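Local coordinates for serine protease pet (Escherichia coli, PDB 4OM9), which is a plasmid-encoded autotransporter enterotoxin of enteroaggregative strains, a serine protease that probably cleaves the host cytoskeletal protein alpha-fodrin, at residues F102-L107 / N251-L256. Numbering follows the deposited sequence.
Sequences FSIQRL and NELKQL
Ile104 and Leu253 bring strand 102-107 and helix 247-255 together, the axes of strand 102-107 and helix segment 251-255 running in nearly the same direction (25° apart) and approaching to 8.6 Å. A single leucine carries the helix side of this small, buried contact, its side chain packing on an isoleucine and on the strand backbone. Its CB meets the branch methyl of the isoleucine, Ile104 CG2 lying 3.6 Å from Leu253 CB, while its delta methyl reaches past that branch to the strand backbone. There Leu253 CD2 stands 3.4 Å from Ile104 O. The same methyl touches Ile104 CG1 and rests against the peptide unit linking Gln105 to Arg106. The leucine carries CG opposite its own backbone N (chi1 -180°), which extends the side chain from the helix to the strand. Beside the same methyl, Arg106 contributes its CB, 4.1 Å from Leu253 CD2, before its chain bends at chi2 and carries the guanidinium beyond the leucine. That group is held by a salt bridge from NH1 to Asp294, hydrogen bonds to Tyr66 and the carbonyl of Tyr313, and a cation-pi contact with Phe257; Asp294 and Tyr313 lie in the beta-helical region. Gln105 departs from the strand away from the helix, and its NE2 hydrogen-bonds to Gln92 OE1 and to the carbonyl oxygen of Ala80. The strand is the middle one of a five-stranded antiparallel sheet, flanked by strands 66-70 and 88-97, and Val68 and Met96 from these neighbours also pack on Ile104. From helix 247-255 the chain runs into strand 258-262, first of the parallel beta-helix. The arrangement is consistent with the chymotrypsin-like PA-clan fold, in which the helix following the last strand of the second barrel packs back against the first.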
ATOM      1  N   PHE A 102     -42.761  14.563  -1.617  1.00 35.20           N
ATOM      2  CA  PHE A 102     -41.944  13.511  -1.053  1.00 34.28           C
ATOM      3  C   PHE A 102     -42.356  12.163  -1.647  1.00 34.40           C
ATOM      4  O   PHE A 102     -43.539  11.925  -1.912  1.00 35.24           O
ATOM      5  CB  PHE A 102     -42.060  13.494   0.470  1.00 34.14           C
ATOM      6  CG  PHE A 102     -41.331  12.358   1.109  1.00 33.44           C
ATOM      7  CD1 PHE A 102     -39.944  12.395   1.252  1.00 32.63           C
ATOM      8  CD2 PHE A 102     -42.025  11.234   1.545  1.00 33.72           C
ATOM      9  CE1 PHE A 102     -39.262  11.343   1.832  1.00 32.13           C
ATOM     10  CE2 PHE A 102     -41.355  10.161   2.128  1.00 33.22           C
ATOM     11  CZ  PHE A 102     -39.968  10.205   2.266  1.00 32.43           C
ATOM     12  N   SER A 103     -41.374  11.284  -1.850  1.00 33.66           N
ATOM     13  CA  SER A 103     -41.649   9.943  -2.338  1.00 33.77           C
ATOM     14  C   SER A 103     -40.799   8.887  -1.644  1.00 33.03           C
ATOM     15  O   SER A 103     -39.577   8.927  -1.710  1.00 32.34           O
ATOM     16  CB  SER A 103     -41.432   9.864  -3.847  1.00 34.01           C
ATOM     17  OG  SER A 103     -41.713   8.545  -4.316  1.00 34.33           O
ATOM     18  N   ILE A 104     -41.467   7.948  -0.974  1.00 35.08           N
ATOM     19  CA  ILE A 104     -40.826   6.754  -0.426  1.00 32.90           C
ATOM     20  C   ILE A 104     -41.207   5.561  -1.297  1.00 33.33           C
ATOM     21  O   ILE A 104     -42.389   5.301  -1.578  1.00 34.10           O
ATOM     22  CB  ILE A 104     -41.206   6.495   1.047  1.00 33.12           C
ATOM     23  CG1 ILE A 104     -40.637   5.158   1.526  1.00 32.93           C
ATOM     24  CG2 ILE A 104     -42.685   6.477   1.220  1.00 34.08           C
ATOM     25  CD1 ILE A 104     -39.121   5.094   1.557  1.00 32.10           C
ATOM     26  N   GLN A 105     -40.174   4.859  -1.739  1.00 32.76           N
ATOM     27  CA  GLN A 105     -40.285   3.830  -2.748  1.00 33.08           C
ATOM     28  C   GLN A 105     -40.004   2.448  -2.172  1.00 33.05           C
ATOM     29  O   GLN A 105     -39.119   2.282  -1.315  1.00 32.52           O
ATOM     30  CB  GLN A 105     -39.306   4.092  -3.900  1.00 32.71           C
ATOM     31  CG  GLN A 105     -39.568   5.333  -4.748  1.00 32.99           C
ATOM     32  CD  GLN A 105     -38.471   5.522  -5.790  1.00 32.72           C
ATOM     33  OE1 GLN A 105     -37.296   5.680  -5.449  1.00 32.02           O
ATOM     34  NE2 GLN A 105     -38.844   5.477  -7.062  1.00 33.40           N
ATOM     35  N   ARG A 106     -40.762   1.460  -2.654  1.00 33.76           N
ATOM     36  CA  ARG A 106     -40.466   0.063  -2.399  1.00 33.89           C
ATOM     37  C   ARG A 106     -39.908  -0.542  -3.678  1.00 33.89           C
ATOM     38  O   ARG A 106     -40.589  -0.568  -4.710  1.00 34.50           O
ATOM     39  CB  ARG A 106     -41.723  -0.706  -1.946  1.00 34.86           C
ATOM     40  CG  ARG A 106     -41.564  -2.241  -1.914  1.00 35.27           C
ATOM     41  CD  ARG A 106     -40.983  -2.764  -0.584  1.00 35.10           C
ATOM     42  NE  ARG A 106     -40.677  -4.191  -0.673  1.00 35.52           N
ATOM     43  CZ  ARG A 106     -40.450  -5.006   0.357  1.00 36.07           C
ATOM     44  NH1 ARG A 106     -40.488  -4.559   1.606  1.00 35.86           N
ATOM     45  NH2 ARG A 106     -40.176  -6.293   0.126  1.00 36.34           N
ATOM     46  N   LEU A 107     -38.691  -1.057  -3.610  1.00 33.35           N
ATOM     47  CA  LEU A 107     -38.077  -1.687  -4.760  1.00 33.42           C
ATOM     48  C   LEU A 107     -38.432  -3.174  -4.802  1.00 34.11           C
ATOM     49  O   LEU A 107     -38.714  -3.778  -3.768  1.00 34.33           O
ATOM     50  CB  LEU A 107     -36.562  -1.475  -4.718  1.00 32.64           C
ATOM     51  CG  LEU A 107     -36.049  -0.026  -4.835  1.00 32.06           C
ATOM     52  CD1 LEU A 107     -34.556   0.054  -4.549  1.00 31.41           C
ATOM     53  CD2 LEU A 107     -36.366   0.573  -6.212  1.00 32.41           C
ATOM     54  N   ASN A 251     -42.700   5.540   6.992  1.00 39.21           N
ATOM     55  CA  ASN A 251     -43.016   4.433   7.874  1.00 37.50           C
ATOM     56  C   ASN A 251     -44.344   3.824   7.509  1.00 37.98           C
ATOM     57  O   ASN A 251     -44.562   2.623   7.679  1.00 43.52           O
ATOM     58  CB  ASN A 251     -42.995   4.884   9.332  1.00 38.21           C
ATOM     59  CG  ASN A 251     -41.576   5.033   9.857  1.00 41.87           C
ATOM     60  OD1 ASN A 251     -40.630   4.493   9.268  1.00 42.82           O
ATOM     61  ND2 ASN A 251     -41.419   5.758  10.957  1.00 43.48           N
ATOM     62  N   GLU A 252     -45.220   4.638   6.953  1.00 44.85           N
ATOM     63  CA  GLU A 252     -46.502   4.118   6.514  1.00 54.48           C
ATOM     64  C   GLU A 252     -46.304   3.224   5.294  1.00 48.11           C
ATOM     65  O   GLU A 252     -46.916   2.175   5.189  1.00 51.40           O
ATOM     66  CB  GLU A 252     -47.491   5.255   6.239  1.00 56.37           C
ATOM     67  CG  GLU A 252     -48.252   5.649   7.508  1.00 62.72           C
ATOM     68  CD  GLU A 252     -48.792   7.068   7.479  1.00 74.82           C
ATOM     69  OE1 GLU A 252     -48.719   7.720   6.416  1.00 76.52           O
ATOM     70  OE2 GLU A 252     -49.287   7.536   8.531  1.00 77.80           O
ATOM     71  N   LEU A 253     -45.425   3.613   4.384  1.00 48.47           N
ATOM     72  CA  LEU A 253     -45.180   2.741   3.254  1.00 48.19           C
ATOM     73  C   LEU A 253     -44.574   1.437   3.749  1.00 41.21           C
ATOM     74  O   LEU A 253     -44.981   0.380   3.303  1.00 43.89           O
ATOM     75  CB  LEU A 253     -44.270   3.383   2.212  1.00 42.15           C
ATOM     76  CG  LEU A 253     -44.106   2.358   1.085  1.00 45.48           C
ATOM     77  CD1 LEU A 253     -45.333   2.328   0.160  1.00 44.83           C
ATOM     78  CD2 LEU A 253     -42.807   2.519   0.308  1.00 39.20           C
ATOM     79  N   LYS A 254     -43.633   1.505   4.691  1.00 38.59           N
ATOM     80  CA  LYS A 254     -42.968   0.295   5.192  1.00 36.07           C
ATOM     81  C   LYS A 254     -43.955  -0.638   5.916  1.00 42.67           C
ATOM     82  O   LYS A 254     -43.736  -1.842   5.999  1.00 38.79           O
ATOM     83  CB  LYS A 254     -41.809   0.647   6.138  1.00 38.97           C
ATOM     84  CG  LYS A 254     -40.561   1.276   5.485  1.00 35.35           C
ATOM     85  CD  LYS A 254     -39.526   1.634   6.559  1.00 36.46           C
ATOM     86  CE  LYS A 254     -38.210   2.143   5.966  1.00 34.52           C
ATOM     87  NZ  LYS A 254     -37.062   2.054   6.929  1.00 33.39           N
ATOM     88  N   GLN A 255     -45.041  -0.079   6.441  1.00 47.88           N
ATOM     89  CA  GLN A 255     -46.008  -0.890   7.169  1.00 47.40           C
ATOM     90  C   GLN A 255     -46.771  -1.789   6.220  1.00 44.76           C
ATOM     91  O   GLN A 255     -47.241  -2.854   6.608  1.00 49.19           O
ATOM     92  CB  GLN A 255     -46.973  -0.014   7.966  1.00 52.59           C
ATOM     93  CG  GLN A 255     -46.551   0.186   9.406  1.00 53.17           C
ATOM     94  CD  GLN A 255     -46.458  -1.125  10.165  1.00 62.03           C
ATOM     95  OE1 GLN A 255     -47.286  -2.024   9.982  1.00 64.33           O
ATOM     96  NE2 GLN A 255     -45.452  -1.244  11.024  1.00 55.39           N
ATOM     97  N   LEU A 256     -46.872  -1.370   4.969  1.00 37.64           N
ATOM     98  CA  LEU A 256     -47.574  -2.156   3.969  1.00 35.83           C
ATOM     99  C   LEU A 256     -46.884  -3.506   3.664  1.00 38.85           C
ATOM    100  O   LEU A 256     -47.451  -4.365   2.980  1.00 38.72           O
ATOM    101  CB  LEU A 256     -47.708  -1.349   2.682  1.00 35.66           C
ATOM    102  CG  LEU A 256     -48.548  -0.072   2.758  1.00 40.37           C
ATOM    103  CD1 LEU A 256     -48.647   0.523   1.378  1.00 36.52           C
ATOM    104  CD2 LEU A 256     -49.941  -0.355   3.337  1.00 38.16           C
TER